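Local atomic coordinates of outer surface protein (Borrelia burgdorferi, PDB entry 5IZT), a protein that is of unknown molecular function but, as an outer surface protein with a Bbcrasp-1-type helical domain, probably acts at the contact between spirochaete and host. Residues Ser216-Leu221 / Lys251-Met256; Ile283-Ile288 / Arg376-Met381; Gln294-Leu299 / Asn383-Val388. All coordinates share one frame; numbering follows the deposited sequence. Where two conformers were deposited one is given.

How the interactions relate
Starting from the N terminus, the chain first meets interaction 1, where the loop after helix 179-197 comes back against helix 243-255 and closes a stretch of some 30 residues. Interaction 1 closes before the other two open; interactions 2 and 3 then tie helix 280-316 to helix 366-395, each enclosing more than 80 residues that include helix 322-359. These two cross: 283-288 and 294-299 come in the same order as their partners 376-381 and 383-388, as expected for two helices running in the same direction. Interaction 1 touches both others, through Leu220 O to Arg284 NE and a salt bridge from Lys251 to Glu298, so the 216-221 loop and helix 243-255 are joined to helix 280-316.

Interaction 1: Ser216-Leu221 / Lys251-Met256; sequences SAFELL and KFYALM
Phe218 and Tyr253 make the close part of this contact: Phe218 CE2 lies 3.6 Å from Tyr253 OH, the two side chains approaching at a slant. Phe218 starts out toward helix 243-255 and is the one residue of 216-221 that bridges the gap, which at the backbone is wide: 10.3 Å from Phe218 CA to Phe252 CA. In Tyr253 a chi1 of -55° sets CG beside the backbone N, and the ring from there carries OH over to Phe218; the hydroxyl makes its hydrogen bond to Glu206, which satisfies a buried polar atom and should limit swinging of the ring. The second contact is looser. Phe252 CD2 sits near the plane of the Phe218 ring, at its edge, with 4.4 Å between Phe218 CZ and Phe252 CD2. Just past the end of the helix, Met256 puts CG 3.9 Å above the plane of the Phe252 ring, off its centre. Met287 of helix 280-316 touches both phenylalanines, and Phe211 meets Tyr253 edge-to-face. The solvent side looks quite different: Glu219 and Leu220 are partly exposed on the far side of the turn, and Lys251 sends its chain off to Glu298. What the three aromatic residues build is a small buried aromatic cluster, which packs the loop between helix 179-197 and helix 243-255 onto the all-helical domain of the Bbcrasp-1 family.

Interaction 2: Ile283-Ile288 / Arg376-Met381; sequences IRELMI and RYLDNM
Glu285 OE2 takes a hydrogen bond from Gln382 NE2, one residue beyond 376-381, while the rest of the glutamate lies against Leu378. The two side chains lie roughly perpendicular, and both leucine methyls are used: Leu378 CD2 meets Glu285 OE1 at 3.6 Å, and Leu378 CD1 rests 3.9 Å from Glu285 CB. The glutamate, stretched out past CG, thus shields one flank of the leucine and keeps its polar end at the partly exposed margin of the contact. Deeper in, Leu286 CD2 is wedged between two residues of the other helix, 3.8 Å from Leu378 CD1 and 3.7 Å from Met381 SD. Leu378 and Met381 are three residues apart, about one helical turn, and the Leu286 methyl enters between them. This is helix-to-helix packing inside an elongated bundle: the short segments of helix 280-316 and helix 366-395 run in the same general direction, 41° apart, with axes approaching to 9.9 Å. Where the backbones come nearest, Leu286 CA and Leu378 CA are 6.6 Å apart. Leu378 reaches inward because its CG stands opposite the backbone N (chi1 177°), whereas in Met381 it is the straight run through chi2 (172°) that carries SD out to Leu286. Behind this leucine-methionine core, Met270 of helix 260-274 touches Leu286 and Trp346 of helix 322-359 touches Met381.

Interaction 3: Gln294-Leu299 / Asn383-Val388; sequences QISFEL and NARQSV
Ser296 OG receives Arg385 NH1 at 2.8 Å, nearly straight at 163° and in the plane of the guanidinium group. Arg385 NH2 reaches the same oxygen only weakly, at 3.3 Å, so the serine sits at the edge of the guanidinium, nearer one nitrogen than the other. Arg385 was modelled in two conformers, so the bond need not be made all the time. Its chain bends at chi2 (-84°), which brings the guanidinium back across to helix 280-316. Beside the polar pair, Val388 CG1 packs 3.7 Å from Ser296 CB and 3.6 Å from Phe297 N. The small Ser296 side chain is consistent with the close approach here, with Ser296 CA and Val388 CA 6.4 Å apart: the helix segments run at 22°, with axes 9.2 Å distant. One shell further out, Ser296 OG also has a weak bond to Gly292 O of its own helix. Phe297 points its ring off toward helix 322-359, where Arg343 lies against it in a cation-pi contact and also bonds to Gln294 OE1. Gln294 NE2 in turn donates to the anti lone pair of Glu298 OE2 at 3.0 Å, and Glu298 is salt-bridged to Lys251 on helix 243-255. Because Ser296 offers Arg385 a neutral oxygen rather than a carboxylate, the cross-helix bond is directional but probably leaves most of the arginine charge to be balanced by its surroundings.

Interaction 1: Ser216-Leu221 / Lys251-Met256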
ATOM      1  N   SER A 216      10.248  16.475  -4.935  1.00 18.69           N
ATOM      2  CA  SER A 216      10.299  16.285  -3.489  1.00 15.62           C
ATOM      3  C   SER A 216      10.361  14.802  -3.140  1.00 13.63           C
ATOM      4  O   SER A 216      11.445  14.218  -3.198  1.00 20.04           O
ATOM      5  CB  SER A 216       9.128  16.997  -2.777  1.00 19.39           C
ATOM      6  OG  SER A 216       7.856  16.435  -3.028  1.00 22.16           O
ATOM      7  N   ALA A 217       9.232  14.175  -2.780  1.00 11.40           N
ATOM      8  CA  ALA A 217       9.286  12.825  -2.214  1.00 15.86           C
ATOM      9  C   ALA A 217       9.912  11.813  -3.176  1.00 17.91           C
ATOM     10  O   ALA A 217      10.694  10.950  -2.764  1.00 19.21           O
ATOM     11  CB  ALA A 217       7.886  12.371  -1.799  1.00 17.87           C
ATOM     12  N   PHE A 218       9.530  11.852  -4.450  1.00 13.12           N
ATOM     13  CA  PHE A 218      10.076  10.870  -5.378  1.00 15.46           C
ATOM     14  C   PHE A 218      11.528  11.160  -5.718  1.00 14.71           C
ATOM     15  O   PHE A 218      12.257  10.257  -6.121  1.00 15.55           O
ATOM     16  CB  PHE A 218       9.231  10.827  -6.653  1.00 17.62           C
ATOM     17  CG  PHE A 218       7.824  10.330  -6.432  1.00 16.15           C
ATOM     18  CD1 PHE A 218       7.567   9.353  -5.471  1.00 17.92           C
ATOM     19  CD2 PHE A 218       6.763  10.824  -7.186  1.00 11.13           C
ATOM     20  CE1 PHE A 218       6.262   8.872  -5.271  1.00 14.83           C
ATOM     21  CE2 PHE A 218       5.461  10.354  -6.997  1.00 16.45           C
ATOM     22  CZ  PHE A 218       5.211   9.364  -6.037  1.00 15.42           C
ATOM     23  N   GLU A 219      11.967  12.407  -5.593  1.00 13.68           N
ATOM     24  CA  GLU A 219      13.376  12.693  -5.839  0.52 17.95           C
ATOM     25  C   GLU A 219      14.275  12.045  -4.791  1.00 17.41           C
ATOM     26  O   GLU A 219      15.448  11.754  -5.073  1.00 22.59           O
ATOM     27  CB  GLU A 219      13.608  14.206  -5.876  0.52 19.28           C
ATOM     28  CG  GLU A 219      14.959  14.601  -6.460  0.52 21.27           C
ATOM     29  CD  GLU A 219      15.025  16.070  -6.819  0.52 22.36           C
ATOM     30  OE1 GLU A 219      14.406  16.873  -6.098  0.52 18.62           O
ATOM     31  OE2 GLU A 219      15.684  16.418  -7.822  0.52 22.19           O
ATOM     32  N   LEU A 220      13.751  11.805  -3.593  1.00 12.72           N
ATOM     33  CA  LEU A 220      14.549  11.346  -2.464  1.00 12.57           C
ATOM     34  C   LEU A 220      14.760   9.838  -2.440  1.00 21.33           C
ATOM     35  O   LEU A 220      15.440   9.338  -1.538  1.00 21.41           O
ATOM     36  CB  LEU A 220      13.889  11.786  -1.147  1.00 14.89           C
ATOM     37  CG  LEU A 220      13.917  13.302  -0.946  1.00 16.41           C
ATOM     38  CD1 LEU A 220      13.049  13.641   0.263  1.00 17.62           C
ATOM     39  CD2 LEU A 220      15.354  13.735  -0.738  1.00 25.95           C
ATOM     40  N   LEU A 221      14.162   9.098  -3.362  1.00 18.64           N
ATOM     41  CA  LEU A 221      14.226   7.641  -3.325  1.00 17.32           C
ATOM     42  C   LEU A 221      14.593   7.084  -4.695  1.00 21.56           C
ATOM     43  O   LEU A 221      14.356   7.720  -5.726  1.00 18.25           O
ATOM     44  CB  LEU A 221      12.884   7.054  -2.871  1.00 23.26           C
ATOM     45  CG  LEU A 221      12.418   7.421  -1.470  1.00 22.21           C
ATOM     46  CD1 LEU A 221      10.973   7.015  -1.319  1.00 27.67           C
ATOM     47  CD2 LEU A 221      13.289   6.704  -0.431  1.00 23.04           C
ATOM     48  N   LYS A 251       2.336   2.469  -7.829  1.00 17.79           N
ATOM     49  CA  LYS A 251       1.951   1.747  -6.615  1.00 18.62           C
ATOM     50  C   LYS A 251       1.504   2.716  -5.527  1.00 17.46           C
ATOM     51  O   LYS A 251       0.589   2.406  -4.756  1.00 13.67           O
ATOM     52  CB  LYS A 251       3.105   0.883  -6.111  1.00 19.37           C
ATOM     53  CG  LYS A 251       3.646  -0.060  -7.190  1.00 24.05           C
ATOM     54  CD  LYS A 251       3.372  -1.482  -6.899  1.00 31.06           C
ATOM     55  CE  LYS A 251       3.886  -2.368  -8.039  1.00 36.13           C
ATOM     56  NZ  LYS A 251       2.762  -2.813  -8.907  1.00 40.49           N
ATOM     57  N   PHE A 252       2.166   3.878  -5.411  1.00 14.41           N
ATOM     58  CA  PHE A 252       1.693   4.875  -4.452  1.00 11.97           C
ATOM     59  C   PHE A 252       0.324   5.408  -4.855  1.00 13.85           C
ATOM     60  O   PHE A 252      -0.548   5.613  -3.999  1.00 14.62           O
ATOM     61  CB  PHE A 252       2.674   6.046  -4.311  1.00 12.35           C
ATOM     62  CG  PHE A 252       2.223   7.050  -3.294  1.00 18.76           C
ATOM     63  CD1 PHE A 252       2.299   6.750  -1.926  1.00 22.27           C
ATOM     64  CD2 PHE A 252       1.662   8.260  -3.690  1.00 20.07           C
ATOM     65  CE1 PHE A 252       1.849   7.659  -0.972  1.00 25.29           C
ATOM     66  CE2 PHE A 252       1.192   9.187  -2.732  1.00 17.55           C
ATOM     67  CZ  PHE A 252       1.299   8.886  -1.373  1.00 18.98           C
ATOM     68  N   TYR A 253       0.117   5.655  -6.144  1.00 14.31           N
ATOM     69  CA  TYR A 253      -1.207   6.107  -6.595  1.00 14.03           C
ATOM     70  C   TYR A 253      -2.268   5.057  -6.305  1.00 19.84           C
ATOM     71  O   TYR A 253      -3.407   5.391  -5.940  1.00 15.73           O
ATOM     72  CB  TYR A 253      -1.177   6.436  -8.089  1.00 15.03           C
ATOM     73  CG  TYR A 253      -0.111   7.446  -8.470  1.00 17.91           C
ATOM     74  CD1 TYR A 253       0.317   8.407  -7.559  1.00 16.04           C
ATOM     75  CD2 TYR A 253       0.494   7.414  -9.732  1.00 18.88           C
ATOM     76  CE1 TYR A 253       1.320   9.323  -7.890  1.00 15.76           C
ATOM     77  CE2 TYR A 253       1.508   8.345 -10.075  1.00 19.59           C
ATOM     78  CZ  TYR A 253       1.903   9.287  -9.157  1.00 15.98           C
ATOM     79  OH  TYR A 253       2.892  10.208  -9.490  1.00 18.15           O
ATOM     80  N   ALA A 254      -1.915   3.777  -6.474  1.00 18.90           N
ATOM     81  CA  ALA A 254      -2.849   2.692  -6.190  1.00 20.36           C
ATOM     82  C   ALA A 254      -3.176   2.606  -4.704  1.00 16.77           C
ATOM     83  O   ALA A 254      -4.313   2.294  -4.331  1.00 16.76           O
ATOM     84  CB  ALA A 254      -2.274   1.367  -6.679  1.00 17.22           C
ATOM     85  N   LEU A 255      -2.183   2.857  -3.846  1.00 14.60           N
ATOM     86  CA  LEU A 255      -2.411   2.879  -2.406  1.00 14.86           C
ATOM     87  C   LEU A 255      -3.445   3.933  -2.024  1.00 20.42           C
ATOM     88  O   LEU A 255      -4.249   3.726  -1.099  1.00 17.78           O
ATOM     89  CB  LEU A 255      -1.084   3.151  -1.690  1.00 13.87           C
ATOM     90  CG  LEU A 255      -1.143   3.383  -0.186  1.00 14.13           C
ATOM     91  CD1 LEU A 255      -1.669   2.140   0.550  1.00 16.52           C
ATOM     92  CD2 LEU A 255       0.261   3.785   0.295  1.00 24.22           C
ATOM     93  N   MET A 256      -3.429   5.070  -2.724  1.00 18.91           N
ATOM     94  CA  MET A 256      -4.375   6.166  -2.548  1.00 17.44           C
ATOM     95  C   MET A 256      -5.619   6.012  -3.413  1.00 18.03           C
ATOM     96  O   MET A 256      -6.357   6.991  -3.607  1.00 16.16           O
ATOM     97  CB  MET A 256      -3.677   7.497  -2.859  1.00 15.91           C
ATOM     98  CG  MET A 256      -2.393   7.630  -2.096  1.00 24.01           C
ATOM     99  SD  MET A 256      -2.809   7.923  -0.371  1.00 29.95           S
ATOM    100  CE  MET A 256      -3.087   9.687  -0.461  1.00 36.34           C
TER

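Interaction 2: Ile283-Ile288 / Arg376-Met381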
ATOM      1  N   ILE A 283      10.436  12.406   5.098  1.00 15.30           N
ATOM      2  CA  ILE A 283       9.744  12.201   3.829  1.00 16.46           C
ATOM      3  C   ILE A 283      10.057  10.818   3.270  1.00 16.68           C
ATOM      4  O   ILE A 283       9.156  10.109   2.794  1.00 13.48           O
ATOM      5  CB  ILE A 283      10.130  13.309   2.827  1.00 13.14           C
ATOM      6  CG1 ILE A 283       9.670  14.677   3.310  1.00 10.83           C
ATOM      7  CG2 ILE A 283       9.502  13.041   1.455  1.00 13.64           C
ATOM      8  CD1 ILE A 283      10.222  15.846   2.406  1.00 12.61           C
ATOM      9  N   ARG A 284      11.333  10.415   3.317  1.00 13.43           N
ATOM     10  CA  ARG A 284      11.711   9.071   2.878  1.00 15.90           C
ATOM     11  C   ARG A 284      10.947   7.998   3.656  1.00 16.15           C
ATOM     12  O   ARG A 284      10.366   7.082   3.060  1.00 14.86           O
ATOM     13  CB  ARG A 284      13.223   8.857   3.037  1.00 18.80           C
ATOM     14  CG  ARG A 284      14.087   9.598   2.014  1.00 17.55           C
ATOM     15  CD  ARG A 284      15.574   9.252   2.129  1.00 22.45           C
ATOM     16  NE  ARG A 284      16.340   9.967   1.107  1.00 25.94           N
ATOM     17  CZ  ARG A 284      17.197  10.954   1.360  1.00 38.73           C
ATOM     18  NH1 ARG A 284      17.419  11.340   2.610  1.00 36.73           N
ATOM     19  NH2 ARG A 284      17.847  11.540   0.363  1.00 36.80           N
ATOM     20  N   GLU A 285      10.965   8.078   4.995  1.00 17.30           N
ATOM     21  CA  GLU A 285      10.267   7.076   5.804  1.00 13.75           C
ATOM     22  C   GLU A 285       8.773   7.043   5.482  1.00 13.17           C
ATOM     23  O   GLU A 285       8.174   5.961   5.436  1.00 15.12           O
ATOM     24  CB  GLU A 285      10.466   7.327   7.300  1.00 16.35           C
ATOM     25  CG  GLU A 285      11.902   7.206   7.822  1.00 15.85           C
ATOM     26  CD  GLU A 285      11.967   7.230   9.361  1.00 30.48           C
ATOM     27  OE1 GLU A 285      11.926   8.322   9.965  1.00 32.45           O
ATOM     28  OE2 GLU A 285      12.020   6.136   9.973  1.00 35.02           O
ATOM     29  N   LEU A 286       8.140   8.209   5.291  1.00 13.51           N
ATOM     30  CA  LEU A 286       6.709   8.224   4.982  1.00 16.06           C
ATOM     31  C   LEU A 286       6.433   7.521   3.664  1.00 17.93           C
ATOM     32  O   LEU A 286       5.543   6.665   3.579  1.00 14.70           O
ATOM     33  CB  LEU A 286       6.156   9.656   4.924  1.00 10.90           C
ATOM     34  CG  LEU A 286       6.138  10.410   6.260  1.00 15.84           C
ATOM     35  CD1 LEU A 286       5.869  11.886   5.998  1.00 14.38           C
ATOM     36  CD2 LEU A 286       5.082   9.817   7.186  1.00 20.85           C
ATOM     37  N   MET A 287       7.179   7.882   2.616  1.00 14.09           N
ATOM     38  CA  MET A 287       6.911   7.294   1.305  0.72 13.03           C
ATOM     39  C   MET A 287       7.279   5.814   1.279  1.00 15.97           C
ATOM     40  O   MET A 287       6.559   5.003   0.682  1.00 12.82           O
ATOM     41  CB  MET A 287       7.664   8.052   0.208  0.72 15.58           C
ATOM     42  CG  MET A 287       7.407   7.463  -1.187  0.72 16.36           C
ATOM     43  SD  MET A 287       5.653   7.441  -1.665  0.72 14.82           S
ATOM     44  CE  MET A 287       5.299   9.201  -1.808  0.72 18.23           C
ATOM     45  N   ILE A 288       8.390   5.441   1.921  1.00 12.86           N
ATOM     46  CA  ILE A 288       8.759   4.026   1.969  1.00 11.33           C
ATOM     47  C   ILE A 288       7.667   3.219   2.671  1.00 14.75           C
ATOM     48  O   ILE A 288       7.360   2.089   2.271  1.00 13.06           O
ATOM     49  CB  ILE A 288      10.131   3.846   2.652  1.00 16.13           C
ATOM     50  CG1 ILE A 288      11.263   4.274   1.718  1.00 16.58           C
ATOM     51  CG2 ILE A 288      10.330   2.385   3.122  1.00 24.34           C
ATOM     52  CD1 ILE A 288      12.632   4.349   2.397  1.00 20.33           C
ATOM     53  N   ARG A 376       2.573  12.108  15.336  1.00 18.34           N
ATOM     54  CA  ARG A 376       1.177  11.678  15.247  1.00 17.55           C
ATOM     55  C   ARG A 376       0.965  10.524  14.280  1.00 20.72           C
ATOM     56  O   ARG A 376       0.190   9.610  14.587  1.00 20.42           O
ATOM     57  CB  ARG A 376       0.248  12.831  14.841  1.00 17.98           C
ATOM     58  CG  ARG A 376      -1.226  12.406  14.900  1.00 20.53           C
ATOM     59  CD  ARG A 376      -2.221  13.545  14.891  1.00 24.57           C
ATOM     60  NE  ARG A 376      -3.592  13.024  14.931  1.00 27.94           N
ATOM     61  CZ  ARG A 376      -4.683  13.783  14.870  1.00 35.66           C
ATOM     62  NH1 ARG A 376      -4.571  15.103  14.774  1.00 39.37           N
ATOM     63  NH2 ARG A 376      -5.888  13.230  14.904  1.00 38.54           N
ATOM     64  N   TYR A 377       1.640  10.527  13.132  1.00 16.27           N
ATOM     65  CA  TYR A 377       1.307   9.587  12.070  1.00 17.92           C
ATOM     66  C   TYR A 377       2.406   8.588  11.721  1.00 20.84           C
ATOM     67  O   TYR A 377       2.082   7.493  11.254  1.00 17.70           O
ATOM     68  CB  TYR A 377       0.911  10.338  10.786  1.00 17.92           C
ATOM     69  CG  TYR A 377      -0.229  11.305  10.989  1.00 14.52           C
ATOM     70  CD1 TYR A 377      -1.545  10.863  11.079  1.00 18.81           C
ATOM     71  CD2 TYR A 377       0.011  12.685  11.044  1.00 17.62           C
ATOM     72  CE1 TYR A 377      -2.607  11.776  11.265  1.00 19.35           C
ATOM     73  CE2 TYR A 377      -1.028  13.587  11.224  1.00 21.80           C
ATOM     74  CZ  TYR A 377      -2.325  13.131  11.325  1.00 19.21           C
ATOM     75  OH  TYR A 377      -3.338  14.043  11.502  1.00 24.17           O
ATOM     76  N   LEU A 378       3.690   8.923  11.897  1.00 15.87           N
ATOM     77  CA  LEU A 378       4.736   8.096  11.285  1.00 16.55           C
ATOM     78  C   LEU A 378       4.726   6.671  11.831  1.00 17.32           C
ATOM     79  O   LEU A 378       4.802   5.700  11.068  1.00 14.40           O
ATOM     80  CB  LEU A 378       6.109   8.747  11.494  1.00 15.25           C
ATOM     81  CG  LEU A 378       7.314   7.963  10.965  1.00 20.36           C
ATOM     82  CD1 LEU A 378       7.217   7.691   9.444  1.00 16.85           C
ATOM     83  CD2 LEU A 378       8.611   8.693  11.319  1.00 24.56           C
ATOM     84  N   ASP A 379       4.661   6.520  13.155  1.00 16.31           N
ATOM     85  CA  ASP A 379       4.700   5.181  13.738  1.00 19.77           C
ATOM     86  C   ASP A 379       3.494   4.356  13.320  1.00 23.28           C
ATOM     87  O   ASP A 379       3.619   3.151  13.055  1.00 20.08           O
ATOM     88  CB  ASP A 379       4.794   5.279  15.262  1.00 24.58           C
ATOM     89  CG  ASP A 379       6.158   5.746  15.731  1.00 30.46           C
ATOM     90  OD1 ASP A 379       7.177   5.123  15.343  1.00 23.80           O
ATOM     91  OD2 ASP A 379       6.214   6.780  16.433  1.00 25.34           O
ATOM     92  N   ASN A 380       2.315   4.976  13.269  1.00 21.05           N
ATOM     93  CA  ASN A 380       1.125   4.256  12.821  1.00 20.55           C
ATOM     94  C   ASN A 380       1.281   3.775  11.382  1.00 20.79           C
ATOM     95  O   ASN A 380       0.857   2.665  11.037  1.00 16.69           O
ATOM     96  CB  ASN A 380      -0.107   5.151  12.933  1.00 17.17           C
ATOM     97  CG  ASN A 380      -0.515   5.441  14.359  1.00 23.10           C
ATOM     98  OD1 ASN A 380      -0.256   4.670  15.291  1.00 25.41           O
ATOM     99  ND2 ASN A 380      -1.176   6.576  14.536  1.00 25.58           N
ATOM    100  N   MET A 381       1.858   4.607  10.511  1.00 21.07           N
ATOM    101  CA  MET A 381       2.047   4.195   9.120  1.00 17.06           C
ATOM    102  C   MET A 381       3.077   3.077   8.996  1.00 14.28           C
ATOM    103  O   MET A 381       2.864   2.106   8.259  1.00 18.68           O
ATOM    104  CB  MET A 381       2.461   5.399   8.280  1.00 10.65           C
ATOM    105  CG  MET A 381       1.330   6.409   8.119  1.00 18.59           C
ATOM    106  SD  MET A 381       1.882   7.956   7.332  1.00 19.76           S
ATOM    107  CE  MET A 381       0.386   8.423   6.445  1.00 21.22           C
TER

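Interaction 3: Gln294-Leu299 / Asn383-Val388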
ATOM      1  N   GLN A 294       1.787  -1.087  -0.139  1.00 11.54           N
ATOM      2  CA  GLN A 294       1.098  -1.508  -1.356  1.00 18.00           C
ATOM      3  C   GLN A 294       1.822  -2.674  -2.017  1.00 20.68           C
ATOM      4  O   GLN A 294       1.183  -3.590  -2.550  1.00 16.78           O
ATOM      5  CB  GLN A 294       0.970  -0.330  -2.327  1.00 13.40           C
ATOM      6  CG  GLN A 294       0.140  -0.648  -3.585  1.00 11.46           C
ATOM      7  CD  GLN A 294      -1.329  -0.877  -3.275  1.00 17.85           C
ATOM      8  OE1 GLN A 294      -1.822  -0.455  -2.232  1.00 18.49           O
ATOM      9  NE2 GLN A 294      -2.032  -1.550  -4.185  1.00 17.59           N
ATOM     10  N   ILE A 295       3.159  -2.667  -1.991  1.00 11.76           N
ATOM     11  CA  ILE A 295       3.898  -3.732  -2.650  1.00 16.86           C
ATOM     12  C   ILE A 295       3.614  -5.059  -1.962  1.00 12.86           C
ATOM     13  O   ILE A 295       3.317  -6.067  -2.618  1.00 18.13           O
ATOM     14  CB  ILE A 295       5.401  -3.414  -2.660  1.00 19.94           C
ATOM     15  CG1 ILE A 295       5.668  -2.230  -3.614  1.00 19.88           C
ATOM     16  CG2 ILE A 295       6.188  -4.666  -3.048  1.00 21.14           C
ATOM     17  CD1 ILE A 295       7.081  -1.636  -3.509  1.00 23.09           C
ATOM     18  N   SER A 296       3.707  -5.080  -0.630  1.00 14.40           N
ATOM     19  CA  SER A 296       3.428  -6.320   0.102  1.00 15.97           C
ATOM     20  C   SER A 296       1.986  -6.756  -0.080  1.00 17.53           C
ATOM     21  O   SER A 296       1.707  -7.955  -0.172  1.00 14.43           O
ATOM     22  CB  SER A 296       3.720  -6.155   1.591  1.00 16.51           C
ATOM     23  OG  SER A 296       5.117  -6.070   1.849  1.00 15.17           O
ATOM     24  N   PHE A 297       1.054  -5.800  -0.054  1.00 15.70           N
ATOM     25  CA  PHE A 297      -0.363  -6.102  -0.270  1.00 16.81           C
ATOM     26  C   PHE A 297      -0.573  -6.835  -1.592  1.00 19.71           C
ATOM     27  O   PHE A 297      -1.235  -7.881  -1.638  1.00 17.99           O
ATOM     28  CB  PHE A 297      -1.170  -4.795  -0.223  1.00 14.91           C
ATOM     29  CG  PHE A 297      -2.623  -4.948  -0.541  1.00 17.82           C
ATOM     30  CD1 PHE A 297      -3.511  -5.438   0.417  1.00 23.18           C
ATOM     31  CD2 PHE A 297      -3.114  -4.584  -1.774  1.00 15.87           C
ATOM     32  CE1 PHE A 297      -4.869  -5.558   0.130  1.00 25.00           C
ATOM     33  CE2 PHE A 297      -4.481  -4.708  -2.075  1.00 20.29           C
ATOM     34  CZ  PHE A 297      -5.349  -5.206  -1.124  1.00 23.57           C
ATOM     35  N   GLU A 298       0.002  -6.315  -2.681  1.00 16.03           N
ATOM     36  CA  GLU A 298      -0.199  -6.949  -3.985  1.00 14.35           C
ATOM     37  C   GLU A 298       0.458  -8.325  -4.055  1.00 19.25           C
ATOM     38  O   GLU A 298      -0.084  -9.251  -4.679  1.00 17.97           O
ATOM     39  CB  GLU A 298       0.331  -6.032  -5.098  1.00 18.11           C
ATOM     40  CG  GLU A 298      -0.504  -4.764  -5.279  1.00 19.38           C
ATOM     41  CD  GLU A 298       0.001  -3.847  -6.392  1.00 26.51           C
ATOM     42  OE1 GLU A 298       0.820  -4.287  -7.229  1.00 30.52           O
ATOM     43  OE2 GLU A 298      -0.425  -2.671  -6.413  1.00 21.11           O
ATOM     44  N   LEU A 299       1.648  -8.475  -3.467  1.00 21.87           N
ATOM     45  CA  LEU A 299       2.294  -9.787  -3.453  1.00 19.52           C
ATOM     46  C   LEU A 299       1.481 -10.792  -2.632  1.00 14.10           C
ATOM     47  O   LEU A 299       1.406 -11.978  -2.977  1.00 18.74           O
ATOM     48  CB  LEU A 299       3.724  -9.667  -2.910  1.00 17.82           C
ATOM     49  CG  LEU A 299       4.777  -8.968  -3.782  1.00 20.81           C
ATOM     50  CD1 LEU A 299       6.011  -8.685  -2.966  1.00 30.21           C
ATOM     51  CD2 LEU A 299       5.141  -9.828  -5.005  1.00 19.54           C
ATOM     52  N   ASN A 383       3.860   0.954  11.371  1.00 15.44           N
ATOM     53  CA  ASN A 383       3.306  -0.248  11.998  1.00 20.23           C
ATOM     54  C   ASN A 383       2.317  -0.937  11.064  1.00 22.97           C
ATOM     55  O   ASN A 383       2.254  -2.176  11.005  1.00 21.62           O
ATOM     56  CB  ASN A 383       2.638   0.122  13.332  1.00 25.15           C
ATOM     57  CG  ASN A 383       3.659   0.459  14.423  1.00 31.30           C
ATOM     58  OD1 ASN A 383       4.813   0.043  14.345  1.00 30.32           O
ATOM     59  ND2 ASN A 383       3.233   1.199  15.448  1.00 34.65           N
ATOM     60  N   ALA A 384       1.548  -0.151  10.303  1.00 16.02           N
ATOM     61  CA  ALA A 384       0.655  -0.752   9.315  1.00 18.21           C
ATOM     62  C   ALA A 384       1.441  -1.465   8.217  1.00 23.75           C
ATOM     63  O   ALA A 384       1.077  -2.587   7.822  1.00 20.24           O
ATOM     64  CB  ALA A 384      -0.272   0.307   8.716  1.00 18.08           C
ATOM     65  N   ARG A 385       2.515  -0.834   7.718  1.00 16.24           N
ATOM     66  CA  ARG A 385       3.347  -1.464   6.695  0.60 19.84           C
ATOM     67  C   ARG A 385       3.896  -2.790   7.191  1.00 18.22           C
ATOM     68  O   ARG A 385       3.836  -3.801   6.488  1.00 20.11           O
ATOM     69  CB  ARG A 385       4.499  -0.538   6.289  0.60 18.00           C
ATOM     70  CG  ARG A 385       5.358  -1.059   5.105  0.60 17.25           C
ATOM     71  CD  ARG A 385       6.457  -2.051   5.523  0.60 15.70           C
ATOM     72  NE  ARG A 385       7.202  -2.575   4.377  0.60 18.20           N
ATOM     73  CZ  ARG A 385       6.753  -3.525   3.559  0.60 17.73           C
ATOM     74  NH1 ARG A 385       5.555  -4.056   3.755  0.60 14.03           N
ATOM     75  NH2 ARG A 385       7.499  -3.940   2.544  0.60 16.54           N
ATOM     76  N   GLN A 386       4.458  -2.792   8.398  1.00 18.34           N
ATOM     77  CA  GLN A 386       5.035  -4.000   8.970  1.00 18.19           C
ATOM     78  C   GLN A 386       3.984  -5.087   9.155  1.00 20.14           C
ATOM     79  O   GLN A 386       4.274  -6.277   8.984  1.00 20.75           O
ATOM     80  CB  GLN A 386       5.703  -3.649  10.303  1.00 21.23           C
ATOM     81  CG  GLN A 386       6.285  -4.819  11.071  1.00 32.51           C
ATOM     82  CD  GLN A 386       7.491  -5.425  10.390  1.00 42.78           C
ATOM     83  OE1 GLN A 386       8.158  -4.773   9.585  1.00 40.08           O
ATOM     84  NE2 GLN A 386       7.782  -6.682  10.712  1.00 46.79           N
ATOM     85  N   SER A 387       2.755  -4.702   9.498  1.00 24.31           N
ATOM     86  CA  SER A 387       1.712  -5.702   9.701  0.51 26.77           C
ATOM     87  C   SER A 387       1.328  -6.373   8.390  1.00 24.34           C
ATOM     88  O   SER A 387       1.064  -7.587   8.359  1.00 18.51           O
ATOM     89  CB  SER A 387       0.484  -5.073  10.351  0.51 20.75           C
ATOM     90  OG  SER A 387      -0.462  -6.068  10.685  0.51 18.86           O
ATOM     91  N   VAL A 388       1.270  -5.603   7.299  1.00 16.01           N
ATOM     92  CA  VAL A 388       0.962  -6.207   6.001  1.00 18.44           C
ATOM     93  C   VAL A 388       2.078  -7.162   5.597  1.00 18.04           C
ATOM     94  O   VAL A 388       1.826  -8.278   5.120  1.00 20.84           O
ATOM     95  CB  VAL A 388       0.734  -5.120   4.929  1.00 15.86           C
ATOM     96  CG1 VAL A 388       0.550  -5.773   3.554  1.00 16.28           C
ATOM     97  CG2 VAL A 388      -0.512  -4.281   5.256  1.00 15.23           C
TER